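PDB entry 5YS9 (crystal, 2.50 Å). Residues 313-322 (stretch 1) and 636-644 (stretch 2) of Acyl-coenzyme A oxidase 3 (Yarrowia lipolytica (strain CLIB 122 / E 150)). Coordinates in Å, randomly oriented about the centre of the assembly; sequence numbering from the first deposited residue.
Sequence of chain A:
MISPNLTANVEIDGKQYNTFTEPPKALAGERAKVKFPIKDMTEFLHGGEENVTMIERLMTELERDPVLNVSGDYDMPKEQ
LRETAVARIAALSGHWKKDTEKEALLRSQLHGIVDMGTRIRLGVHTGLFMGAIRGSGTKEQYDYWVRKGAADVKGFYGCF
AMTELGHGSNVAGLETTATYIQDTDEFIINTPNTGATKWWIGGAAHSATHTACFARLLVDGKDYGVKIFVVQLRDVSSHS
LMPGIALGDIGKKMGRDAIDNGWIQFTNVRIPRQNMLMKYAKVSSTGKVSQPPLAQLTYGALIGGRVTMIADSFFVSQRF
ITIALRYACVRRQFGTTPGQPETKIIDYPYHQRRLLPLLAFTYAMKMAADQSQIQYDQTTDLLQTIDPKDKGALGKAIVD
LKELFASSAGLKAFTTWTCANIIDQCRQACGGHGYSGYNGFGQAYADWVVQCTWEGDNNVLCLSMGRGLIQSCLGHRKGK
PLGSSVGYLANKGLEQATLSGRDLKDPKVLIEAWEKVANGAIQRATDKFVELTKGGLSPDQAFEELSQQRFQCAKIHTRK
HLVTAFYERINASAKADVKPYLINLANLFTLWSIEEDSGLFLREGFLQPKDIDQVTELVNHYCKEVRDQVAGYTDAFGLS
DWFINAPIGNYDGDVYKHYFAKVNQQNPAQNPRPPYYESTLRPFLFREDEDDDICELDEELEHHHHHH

Stretch 1, residues 313-322: SFFVSQRFIT
Stretch 2 (636-644) AFGLSDWFI

Residues 313-322 lie within a longer helix; 636-644 approach its side as a loop that enters a helix at D641. G638 leaves helical geometry with positive phi (66/37), L639 is extended (-89/126), and S640 (-77/168) occupies the N-cap position. The register is set by CA-CA distances of 7.0 Å for Q318-F637 and 5.7 Å for R319-I644, and the contact buries 429 Å². F637 (chi1 m, chi2 -58°) points toward the helix. Q318 CB sits over one face of the F637 ring, 3.5 Å from the F637 ring centroid and 5° off the normal, a CH-pi contact. Around the same ring, F314 CE1 (chi1 t) meets F637 CE1 at 3.8 Å, the rings oblique with planes at 61°, while I321 CG2 lies 4.0 Å from F637 CE2. T322 OG1 comes to 3.2 Å from F637 CD2 at the ring edge, but its hydrogen bond is intrahelical: T322 (chi1 m) donates from OG1 to Q318 O at 2.5 Å, an acceptor that also receives T322 N at 3.0 Å. Q318 (p, t, chi3 -7°) likewise bonds within its helix, NE2 donating to F315 O at 3.2 Å, while Q318 OE1 lies against the aromatic carbon F637 CD1 at 3.1 Å; S317 OG (chi1 m) donates to S313 O at 2.8 Å. L639 (m, t) points toward the helix, its CD1 3.8 Å from R319 CA. The polar link between stretches comes from R319, extended as t, t, t: NE donates to I644 O at 2.9 Å (152°), the carbonyl oxygen near the guanidinium plane, and NH2 adds a weak bond to I644 O at 3.4 Å. R319 NE also lies 3.3 Å from F643 O, at too poor an angle to bond. NH1 and NH2 find partners elsewhere in the structure. I644 (m, m) places CD1 4.0 Å from T322 CG2; I644 N donates to S640 O at 3.1 Å.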

# COMPACT_ATOMS: atom_id res chain seq x y z
N SER A 313 -11.23 -4.84 -10.58
CA SER A 313 -11.13 -4.40 -9.20
C SER A 313 -12.03 -5.29 -8.32
O SER A 313 -11.68 -5.67 -7.16
CB SER A 313 -11.47 -2.91 -9.04
OG SER A 313 -10.52 -2.09 -9.72
N PHE A 314 -13.18 -5.65 -8.89
CA PHE A 314 -14.05 -6.59 -8.23
C PHE A 314 -13.42 -7.97 -8.10
O PHE A 314 -13.33 -8.53 -7.00
CB PHE A 314 -15.39 -6.71 -8.97
CG PHE A 314 -16.16 -7.94 -8.59
CD1 PHE A 314 -16.77 -8.01 -7.36
CD2 PHE A 314 -16.19 -9.05 -9.43
CE1 PHE A 314 -17.47 -9.14 -6.98
CE2 PHE A 314 -16.88 -10.20 -9.06
CZ PHE A 314 -17.53 -10.23 -7.83
N PHE A 315 -13.03 -8.50 -9.25
CA PHE A 315 -12.46 -9.81 -9.33
C PHE A 315 -11.28 -10.07 -8.39
O PHE A 315 -11.18 -11.17 -7.86
CB PHE A 315 -12.05 -10.10 -10.78
CG PHE A 315 -13.21 -10.48 -11.67
CD1 PHE A 315 -14.01 -11.59 -11.35
CD2 PHE A 315 -13.51 -9.74 -12.81
CE1 PHE A 315 -15.06 -11.96 -12.18
CE2 PHE A 315 -14.57 -10.09 -13.64
CZ PHE A 315 -15.34 -11.20 -13.33
N VAL A 316 -10.41 -9.09 -8.19
CA VAL A 316 -9.31 -9.22 -7.23
C VAL A 316 -9.79 -9.00 -5.80
O VAL A 316 -9.44 -9.76 -4.93
CB VAL A 316 -8.11 -8.29 -7.56
CG1 VAL A 316 -6.98 -8.39 -6.51
CG2 VAL A 316 -7.55 -8.70 -8.89
N SER A 317 -10.55 -7.94 -5.56
CA SER A 317 -10.96 -7.61 -4.20
C SER A 317 -11.68 -8.73 -3.46
O SER A 317 -11.42 -8.93 -2.27
CB SER A 317 -11.84 -6.35 -4.19
OG SER A 317 -11.07 -5.22 -4.50
N GLN A 318 -12.60 -9.42 -4.15
CA GLN A 318 -13.40 -10.49 -3.57
C GLN A 318 -12.56 -11.61 -2.93
O GLN A 318 -12.98 -12.28 -1.95
CB GLN A 318 -14.34 -11.07 -4.62
CG GLN A 318 -13.62 -11.68 -5.82
CD GLN A 318 -14.53 -12.40 -6.81
OE1 GLN A 318 -15.70 -12.59 -6.59
NE2 GLN A 318 -13.95 -12.82 -7.91
N ARG A 319 -11.38 -11.83 -3.49
CA ARG A 319 -10.48 -12.87 -3.02
C ARG A 319 -9.98 -12.50 -1.62
O ARG A 319 -10.08 -13.29 -0.69
CB ARG A 319 -9.33 -13.01 -4.00
CG ARG A 319 -8.41 -14.20 -3.80
CD ARG A 319 -7.14 -14.06 -4.67
NE ARG A 319 -5.98 -14.70 -4.04
CZ ARG A 319 -4.72 -14.56 -4.43
NH1 ARG A 319 -4.38 -13.77 -5.44
NH2 ARG A 319 -3.78 -15.22 -3.75
N PHE A 320 -9.39 -11.33 -1.52
CA PHE A 320 -8.82 -10.86 -0.28
C PHE A 320 -9.81 -10.53 0.83
O PHE A 320 -9.56 -10.81 1.98
CB PHE A 320 -7.77 -9.81 -0.56
CG PHE A 320 -6.66 -10.36 -1.39
CD1 PHE A 320 -5.70 -11.15 -0.82
CD2 PHE A 320 -6.66 -10.20 -2.75
CE1 PHE A 320 -4.71 -11.70 -1.57
CE2 PHE A 320 -5.68 -10.76 -3.52
CZ PHE A 320 -4.70 -11.52 -2.93
N ILE A 321 -10.93 -9.96 0.46
CA ILE A 321 -11.99 -9.74 1.40
C ILE A 321 -12.51 -11.08 1.90
O ILE A 321 -12.87 -11.19 3.05
CB ILE A 321 -13.10 -8.83 0.85
CG1 ILE A 321 -13.91 -8.25 2.00
CG2 ILE A 321 -14.04 -9.57 -0.07
CD1 ILE A 321 -13.16 -7.31 2.89
N THR A 322 -12.59 -12.07 1.03
CA THR A 322 -12.93 -13.40 1.48
C THR A 322 -11.89 -14.02 2.40
O THR A 322 -12.23 -14.57 3.42
CB THR A 322 -13.24 -14.35 0.31
OG1 THR A 322 -14.30 -13.81 -0.46
CG2 THR A 322 -13.67 -15.67 0.82
N ALA A 636 -20.90 -16.43 -1.68
CA ALA A 636 -21.55 -16.03 -2.95
C ALA A 636 -20.61 -15.76 -4.14
O ALA A 636 -21.04 -15.94 -5.33
CB ALA A 636 -22.46 -14.84 -2.75
N PHE A 637 -19.35 -15.39 -3.86
CA PHE A 637 -18.35 -15.20 -4.93
C PHE A 637 -17.98 -16.51 -5.65
O PHE A 637 -17.52 -16.48 -6.76
CB PHE A 637 -17.07 -14.61 -4.41
CG PHE A 637 -17.24 -13.29 -3.71
CD1 PHE A 637 -17.80 -12.18 -4.35
CD2 PHE A 637 -16.72 -13.11 -2.42
CE1 PHE A 637 -17.89 -10.95 -3.69
CE2 PHE A 637 -16.80 -11.87 -1.76
CZ PHE A 637 -17.40 -10.80 -2.39
N GLY A 638 -18.17 -17.66 -5.00
CA GLY A 638 -17.93 -18.96 -5.62
C GLY A 638 -16.48 -19.27 -5.96
O GLY A 638 -16.20 -19.88 -6.98
N LEU A 639 -15.57 -18.85 -5.11
CA LEU A 639 -14.15 -19.06 -5.34
C LEU A 639 -13.75 -20.38 -4.73
O LEU A 639 -13.99 -20.61 -3.57
CB LEU A 639 -13.35 -17.93 -4.69
CG LEU A 639 -13.59 -16.50 -5.24
CD1 LEU A 639 -12.88 -15.47 -4.40
CD2 LEU A 639 -13.18 -16.41 -6.71
N SER A 640 -13.13 -21.26 -5.52
CA SER A 640 -12.53 -22.46 -4.99
C SER A 640 -11.21 -22.11 -4.30
O SER A 640 -10.68 -20.99 -4.43
CB SER A 640 -12.28 -23.49 -6.10
OG SER A 640 -11.32 -22.99 -7.02
N ASP A 641 -10.69 -23.09 -3.56
CA ASP A 641 -9.50 -22.87 -2.82
C ASP A 641 -8.34 -22.53 -3.78
O ASP A 641 -7.41 -21.81 -3.43
CB ASP A 641 -9.18 -24.09 -1.99
CG ASP A 641 -10.07 -24.26 -0.77
OD1 ASP A 641 -10.78 -23.31 -0.40
OD2 ASP A 641 -10.00 -25.36 -0.15
N TRP A 642 -8.40 -23.02 -5.01
CA TRP A 642 -7.37 -22.72 -5.98
C TRP A 642 -7.30 -21.22 -6.28
O TRP A 642 -6.18 -20.70 -6.39
CB TRP A 642 -7.60 -23.54 -7.23
CG TRP A 642 -6.51 -23.52 -8.29
CD1 TRP A 642 -5.48 -24.41 -8.42
CD2 TRP A 642 -6.40 -22.59 -9.40
NE1 TRP A 642 -4.75 -24.08 -9.50
CE2 TRP A 642 -5.28 -22.99 -10.13
CE3 TRP A 642 -7.13 -21.47 -9.81
CZ2 TRP A 642 -4.85 -22.30 -11.28
CZ3 TRP A 642 -6.72 -20.78 -10.98
CH2 TRP A 642 -5.60 -21.22 -11.70
N PHE A 643 -8.47 -20.55 -6.38
CA PHE A 643 -8.55 -19.07 -6.65
C PHE A 643 -8.22 -18.22 -5.44
O PHE A 643 -7.70 -17.09 -5.57
CB PHE A 643 -9.92 -18.62 -7.23
CG PHE A 643 -10.10 -18.95 -8.67
CD1 PHE A 643 -9.65 -18.09 -9.64
CD2 PHE A 643 -10.64 -20.16 -9.06
CE1 PHE A 643 -9.76 -18.42 -11.00
CE2 PHE A 643 -10.77 -20.49 -10.40
CZ PHE A 643 -10.34 -19.62 -11.37
N ILE A 644 -8.57 -18.75 -4.28
CA ILE A 644 -8.24 -18.14 -3.02
C ILE A 644 -6.74 -18.11 -2.82
O ILE A 644 -6.20 -17.11 -2.40
CB ILE A 644 -8.91 -18.92 -1.87
CG1 ILE A 644 -10.43 -18.74 -1.95
CG2 ILE A 644 -8.38 -18.49 -0.52
CD1 ILE A 644 -10.91 -17.42 -1.45